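Local structure of eukaryotic translation initiation factor 4E type 5 (7KCJ) at residues P134-A142 / I153-R164. The protein probably binds the 7-methylguanosine cap of messenger RNA and acts as a translation initiation factor in Leishmania major. Sequence-based numbering, arbitrary orientation.
Sequences PVCDVLRIA and IRVEVWLSDSTR
Residues 136-142 and 153-159 pair as an antiparallel beta hairpin in the curved sheet of the eIF4E fold; the N-to-C directions of their axes lie 166° apart. Paired backbone bonds join Arg-140 to Glu-156 and Ala-142 to Arg-154. Between Cys-136 and Val-138 the register slips by one residue, a beta bulge, for Val-138 pairs with Trp-158 but Cys-136 with Leu-159: Trp-158 N still donates to Val-138 O, but Trp-158 O accepts from Asp-137 N (3.0 Å), leaving Val-138 N buried without a partner. On the N-terminal side of the bulge, Ser-160 N donates to Val-135 O at 2.9 Å.

Apolar contacts occupy one face, where Leu-139 CD1 touches Val-155 CG1 and Val-157 CG2, both at 3.7 Å, and Cys-136 SG meets Leu-159 CD2 at 3.5 Å. Helix 108-121 packs over this face through Leu-117, Val-116 and Val-120.

Val-138, Arg-140, Glu-156 and Trp-158 share the other face. Val-138 CG1 lies over the six-membered ring of Trp-158, a CH-pi contact 4.3 Å from its centroid. The Arg-140 chain bends at chi2 (-139°) and chi3, carrying NE to Glu-156 OE2 (3.0 Å) in a salt bridge from above the carboxylate plane. Glu-156 OE1 forms a second salt bridge with Arg-98 and accepts from Trp-158 NE1 at 3.0 Å, nearly straight (170°) and within the indole plane.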
ATOM      1  N   PRO A 134       1.793  -6.092 -15.738  1.00 66.35           N
ATOM      2  CA  PRO A 134       1.778  -5.409 -14.439  1.00 63.91           C
ATOM      3  C   PRO A 134       3.151  -5.262 -13.789  1.00 60.51           C
ATOM      4  O   PRO A 134       3.963  -6.185 -13.786  1.00 60.10           O
ATOM      5  CB  PRO A 134       0.799  -6.246 -13.613  1.00 65.23           C
ATOM      6  CG  PRO A 134       0.033  -7.071 -14.607  1.00 66.28           C
ATOM      7  CD  PRO A 134       1.017  -7.343 -15.692  1.00 65.45           C
ATOM      8  N   VAL A 135       3.405  -4.075 -13.240  1.00 57.84           N
ATOM      9  CA  VAL A 135       4.704  -3.744 -12.678  1.00 55.71           C
ATOM     10  C   VAL A 135       4.635  -3.249 -11.188  1.00 52.54           C
ATOM     11  O   VAL A 135       5.674  -3.036 -10.558  1.00 52.42           O
ATOM     12  CB  VAL A 135       5.348  -2.743 -13.676  1.00 56.85           C
ATOM     13  CG1 VAL A 135       5.636  -1.367 -13.082  1.00 57.75           C
ATOM     14  CG2 VAL A 135       6.555  -3.342 -14.383  1.00 57.15           C
ATOM     15  N   CYS A 136       3.426  -3.152 -10.612  1.00 49.55           N
ATOM     16  CA  CYS A 136       3.238  -2.746  -9.221  1.00 47.23           C
ATOM     17  C   CYS A 136       3.498  -3.975  -8.298  1.00 44.52           C
ATOM     18  O   CYS A 136       2.680  -4.882  -8.280  1.00 44.60           O
ATOM     19  CB  CYS A 136       1.836  -2.165  -9.029  1.00 47.37           C
ATOM     20  SG  CYS A 136       1.437  -0.783 -10.143  1.00 49.25           S
ATOM     21  N   ASP A 137       4.649  -4.036  -7.579  1.00 42.07           N
ATOM     22  CA  ASP A 137       4.973  -5.217  -6.759  1.00 40.19           C
ATOM     23  C   ASP A 137       4.876  -5.075  -5.258  1.00 37.48           C
ATOM     24  O   ASP A 137       4.996  -6.087  -4.574  1.00 38.04           O
ATOM     25  CB  ASP A 137       6.366  -5.760  -7.068  1.00 42.96           C
ATOM     26  CG  ASP A 137       6.518  -6.227  -8.482  1.00 50.79           C
ATOM     27  OD1 ASP A 137       5.575  -6.857  -9.001  1.00 52.01           O
ATOM     28  OD2 ASP A 137       7.573  -5.948  -9.083  1.00 55.00           O
ATOM     29  N   VAL A 138       4.741  -3.869  -4.728  1.00 34.79           N
ATOM     30  CA  VAL A 138       4.607  -3.663  -3.291  1.00 33.43           C
ATOM     31  C   VAL A 138       3.547  -2.597  -3.054  1.00 33.21           C
ATOM     32  O   VAL A 138       3.533  -1.551  -3.731  1.00 32.74           O
ATOM     33  CB  VAL A 138       5.927  -3.297  -2.546  1.00 33.57           C
ATOM     34  CG1 VAL A 138       5.660  -2.984  -1.078  1.00 33.74           C
ATOM     35  CG2 VAL A 138       6.973  -4.403  -2.651  1.00 34.17           C
ATOM     36  N   LEU A 139       2.694  -2.832  -2.070  1.00 32.77           N
ATOM     37  CA  LEU A 139       1.669  -1.894  -1.685  1.00 34.55           C
ATOM     38  C   LEU A 139       1.808  -1.681  -0.182  1.00 35.45           C
ATOM     39  O   LEU A 139       1.837  -2.651   0.566  1.00 35.53           O
ATOM     40  CB  LEU A 139       0.313  -2.515  -2.007  1.00 35.53           C
ATOM     41  CG  LEU A 139      -0.884  -1.605  -2.110  1.00 39.13           C
ATOM     42  CD1 LEU A 139      -0.703  -0.579  -3.201  1.00 40.42           C
ATOM     43  CD2 LEU A 139      -2.100  -2.444  -2.446  1.00 40.54           C
ATOM     44  N   ARG A 140       1.946  -0.422   0.261  1.00 35.74           N
ATOM     45  CA  ARG A 140       2.090  -0.101   1.672  1.00 36.06           C
ATOM     46  C   ARG A 140       0.973   0.849   2.076  1.00 36.14           C
ATOM     47  O   ARG A 140       0.786   1.876   1.449  1.00 36.26           O
ATOM     48  CB  ARG A 140       3.465   0.517   1.952  1.00 37.25           C
ATOM     49  CG  ARG A 140       4.603  -0.173   1.203  1.00 40.69           C
ATOM     50  CD  ARG A 140       5.830  -0.334   2.048  1.00 45.31           C
ATOM     51  NE  ARG A 140       6.504   0.938   2.266  1.00 48.67           N
ATOM     52  CZ  ARG A 140       7.377   1.167   3.242  1.00 53.52           C
ATOM     53  NH1 ARG A 140       7.671   0.212   4.118  1.00 52.76           N
ATOM     54  NH2 ARG A 140       7.965   2.352   3.350  1.00 55.72           N
ATOM     55  N   ILE A 141       0.191   0.488   3.081  1.00 35.84           N
ATOM     56  CA  ILE A 141      -0.925   1.307   3.545  1.00 36.57           C
ATOM     57  C   ILE A 141      -0.625   1.867   4.929  1.00 36.57           C
ATOM     58  O   ILE A 141      -0.328   1.100   5.838  1.00 36.44           O
ATOM     59  CB  ILE A 141      -2.248   0.532   3.481  1.00 37.68           C
ATOM     60  CG1 ILE A 141      -2.438  -0.154   2.129  1.00 38.70           C
ATOM     61  CG2 ILE A 141      -3.408   1.432   3.767  1.00 39.25           C
ATOM     62  CD1 ILE A 141      -3.664  -1.116   2.131  1.00 39.94           C
ATOM     63  N   ALA A 142      -0.564   3.199   5.055  1.00 36.08           N
ATOM     64  CA  ALA A 142      -0.235   3.844   6.320  1.00 36.39           C
ATOM     65  C   ALA A 142      -1.368   4.670   6.893  1.00 36.85           C
ATOM     66  O   ALA A 142      -1.827   5.609   6.237  1.00 38.05           O
ATOM     67  CB  ALA A 142       0.986   4.722   6.151  1.00 36.03           C
ATOM     68  N   ILE A 153      -5.718   8.237   5.275  1.00 33.76           N
ATOM     69  CA  ILE A 153      -4.732   7.183   5.048  1.00 34.22           C
ATOM     70  C   ILE A 153      -3.847   7.532   3.832  1.00 34.74           C
ATOM     71  O   ILE A 153      -4.198   8.376   3.011  1.00 34.52           O
ATOM     72  CB  ILE A 153      -5.371   5.770   4.897  1.00 34.86           C
ATOM     73  CG1 ILE A 153      -6.192   5.642   3.588  1.00 36.23           C
ATOM     74  CG2 ILE A 153      -6.212   5.411   6.106  1.00 35.30           C
ATOM     75  CD1 ILE A 153      -6.837   4.278   3.372  1.00 37.17           C
ATOM     76  N   ARG A 154      -2.682   6.877   3.730  1.00 35.46           N
ATOM     77  CA  ARG A 154      -1.813   7.026   2.567  1.00 36.02           C
ATOM     78  C   ARG A 154      -1.504   5.672   1.986  1.00 36.23           C
ATOM     79  O   ARG A 154      -1.089   4.786   2.720  1.00 36.85           O
ATOM     80  CB  ARG A 154      -0.492   7.725   2.907  1.00 37.61           C
ATOM     81  CG  ARG A 154       0.341   7.970   1.633  1.00 43.21           C
ATOM     82  CD  ARG A 154       1.755   8.409   1.905  1.00 49.65           C
ATOM     83  NE  ARG A 154       1.850   9.606   2.725  1.00 56.25           N
ATOM     84  CZ  ARG A 154       2.991  10.069   3.233  1.00 61.28           C
ATOM     85  NH1 ARG A 154       4.133   9.414   3.032  1.00 61.39           N
ATOM     86  NH2 ARG A 154       2.994  11.170   3.975  1.00 62.05           N
ATOM     87  N   VAL A 155      -1.678   5.511   0.686  1.00 36.02           N
ATOM     88  CA  VAL A 155      -1.324   4.283   0.003  1.00 36.79           C
ATOM     89  C   VAL A 155      -0.073   4.571  -0.821  1.00 36.41           C
ATOM     90  O   VAL A 155      -0.019   5.558  -1.560  1.00 36.54           O
ATOM     91  CB  VAL A 155      -2.472   3.729  -0.864  1.00 38.35           C
ATOM     92  CG1 VAL A 155      -2.072   2.383  -1.484  1.00 39.25           C
ATOM     93  CG2 VAL A 155      -3.751   3.577  -0.052  1.00 38.70           C
ATOM     94  N   GLU A 156       0.960   3.771  -0.636  1.00 36.08           N
ATOM     95  CA  GLU A 156       2.230   3.914  -1.341  1.00 36.32           C
ATOM     96  C   GLU A 156       2.396   2.690  -2.241  1.00 36.33           C
ATOM     97  O   GLU A 156       2.383   1.562  -1.750  1.00 36.29           O
ATOM     98  CB  GLU A 156       3.381   3.996  -0.321  1.00 38.97           C
ATOM     99  CG  GLU A 156       4.784   4.000  -0.923  1.00 46.79           C
ATOM    100  CD  GLU A 156       5.903   4.080   0.100  1.00 56.84           C
ATOM    101  OE1 GLU A 156       7.013   4.528  -0.257  1.00 57.71           O
ATOM    102  OE2 GLU A 156       5.664   3.690   1.268  1.00 62.78           O
ATOM    103  N   VAL A 157       2.542   2.904  -3.546  1.00 36.32           N
ATOM    104  CA  VAL A 157       2.700   1.812  -4.513  1.00 37.04           C
ATOM    105  C   VAL A 157       4.116   1.810  -5.066  1.00 37.22           C
ATOM    106  O   VAL A 157       4.543   2.836  -5.581  1.00 36.91           O
ATOM    107  CB  VAL A 157       1.702   1.982  -5.695  1.00 37.92           C
ATOM    108  CG1 VAL A 157       1.709   0.743  -6.588  1.00 38.45           C
ATOM    109  CG2 VAL A 157       0.282   2.307  -5.209  1.00 38.01           C
ATOM    110  N   TRP A 158       4.837   0.679  -5.010  1.00 37.62           N
ATOM    111  CA  TRP A 158       6.196   0.586  -5.567  1.00 37.89           C
ATOM    112  C   TRP A 158       6.152  -0.099  -6.906  1.00 37.96           C
ATOM    113  O   TRP A 158       5.645  -1.215  -7.009  1.00 37.99           O
ATOM    114  CB  TRP A 158       7.170  -0.169  -4.644  1.00 38.28           C
ATOM    115  CG  TRP A 158       7.472   0.489  -3.320  1.00 39.63           C
ATOM    116  CD1 TRP A 158       7.034   1.705  -2.874  1.00 40.75           C
ATOM    117  CD2 TRP A 158       8.270  -0.063  -2.263  1.00 39.96           C
ATOM    118  NE1 TRP A 158       7.508   1.939  -1.604  1.00 41.25           N
ATOM    119  CE2 TRP A 158       8.274   0.871  -1.208  1.00 40.89           C
ATOM    120  CE3 TRP A 158       8.999  -1.251  -2.109  1.00 41.07           C
ATOM    121  CZ2 TRP A 158       8.932   0.630  -0.001  1.00 41.44           C
ATOM    122  CZ3 TRP A 158       9.692  -1.459  -0.924  1.00 42.12           C
ATOM    123  CH2 TRP A 158       9.659  -0.517   0.106  1.00 41.83           C
ATOM    124  N   LEU A 159       6.626   0.584  -7.944  1.00 37.97           N
ATOM    125  CA  LEU A 159       6.656   0.029  -9.288  1.00 38.68           C
ATOM    126  C   LEU A 159       8.068  -0.474  -9.579  1.00 39.03           C
ATOM    127  O   LEU A 159       9.030   0.210  -9.249  1.00 38.54           O
ATOM    128  CB  LEU A 159       6.286   1.086 -10.345  1.00 39.21           C
ATOM    129  CG  LEU A 159       5.258   2.186 -10.026  1.00 41.65           C
ATOM    130  CD1 LEU A 159       4.971   2.983 -11.223  1.00 42.64           C
ATOM    131  CD2 LEU A 159       3.964   1.621  -9.589  1.00 42.63           C
ATOM    132  N   SER A 160       8.198  -1.626 -10.224  1.00 40.01           N
ATOM    133  CA  SER A 160       9.523  -2.146 -10.592  1.00 41.74           C
ATOM    134  C   SER A 160      10.114  -1.415 -11.815  1.00 42.99           C
ATOM    135  O   SER A 160      11.339  -1.401 -11.989  1.00 43.24           O
ATOM    136  CB  SER A 160       9.477  -3.649 -10.826  1.00 43.17           C
ATOM    137  OG  SER A 160       8.641  -3.978 -11.922  1.00 44.63           O
ATOM    138  N   ASP A 161       9.257  -0.763 -12.629  1.00 43.27           N
ATOM    139  CA  ASP A 161       9.713  -0.002 -13.789  1.00 44.00           C
ATOM    140  C   ASP A 161       9.167   1.429 -13.733  1.00 43.93           C
ATOM    141  O   ASP A 161       7.970   1.644 -13.912  1.00 44.60           O
ATOM    142  CB  ASP A 161       9.301  -0.710 -15.083  1.00 45.93           C
ATOM    143  CG  ASP A 161       9.705  -0.006 -16.359  1.00 51.76           C
ATOM    144  OD1 ASP A 161      10.490   0.967 -16.285  1.00 52.36           O
ATOM    145  OD2 ASP A 161       9.240  -0.425 -17.439  1.00 55.06           O
ATOM    146  N   SER A 162      10.053   2.400 -13.502  1.00 43.12           N
ATOM    147  CA  SER A 162       9.718   3.811 -13.397  1.00 43.12           C
ATOM    148  C   SER A 162       9.167   4.417 -14.690  1.00 43.26           C
ATOM    149  O   SER A 162       8.467   5.427 -14.633  1.00 43.55           O
ATOM    150  CB  SER A 162      10.916   4.614 -12.905  1.00 43.95           C
ATOM    151  OG  SER A 162      11.930   4.669 -13.891  1.00 45.81           O
ATOM    152  N   THR A 163       9.463   3.816 -15.845  1.00 42.90           N
ATOM    153  CA  THR A 163       8.938   4.308 -17.113  1.00 43.42           C
ATOM    154  C   THR A 163       7.427   4.022 -17.284  1.00 44.10           C
ATOM    155  O   THR A 163       6.826   4.518 -18.235  1.00 44.18           O
ATOM    156  CB  THR A 163       9.765   3.796 -18.297  1.00 44.80           C
ATOM    157  OG1 THR A 163       9.595   2.385 -18.398  1.00 45.62           O
ATOM    158  CG2 THR A 163      11.239   4.158 -18.181  1.00 44.84           C
ATOM    159  N   ARG A 164       6.814   3.222 -16.388  1.00 43.87           N
ATOM    160  CA  ARG A 164       5.370   2.959 -16.431  1.00 44.32           C
ATOM    161  C   ARG A 164       4.570   3.879 -15.476  1.00 44.35           C
ATOM    162  O   ARG A 164       3.345   3.807 -15.445  1.00 44.20           O
ATOM    163  CB  ARG A 164       5.073   1.482 -16.093  1.00 46.16           C
ATOM    164  CG  ARG A 164       5.738   0.473 -17.033  1.00 50.22           C
ATOM    165  CD  ARG A 164       5.298   0.637 -18.480  1.00 54.46           C
ATOM    166  NE  ARG A 164       5.668  -0.514 -19.308  0.70 59.00           N
ATOM    167  CZ  ARG A 164       6.540  -0.470 -20.313  0.70 62.50           C
ATOM    168  NH1 ARG A 164       7.149   0.670 -20.623  0.70 62.12           N
ATOM    169  NH2 ARG A 164       6.809  -1.564 -21.015  0.70 62.88           N
TER
HETATM  170  O   HOH W   1       7.745  -6.570 -11.644  1.00 45.04           O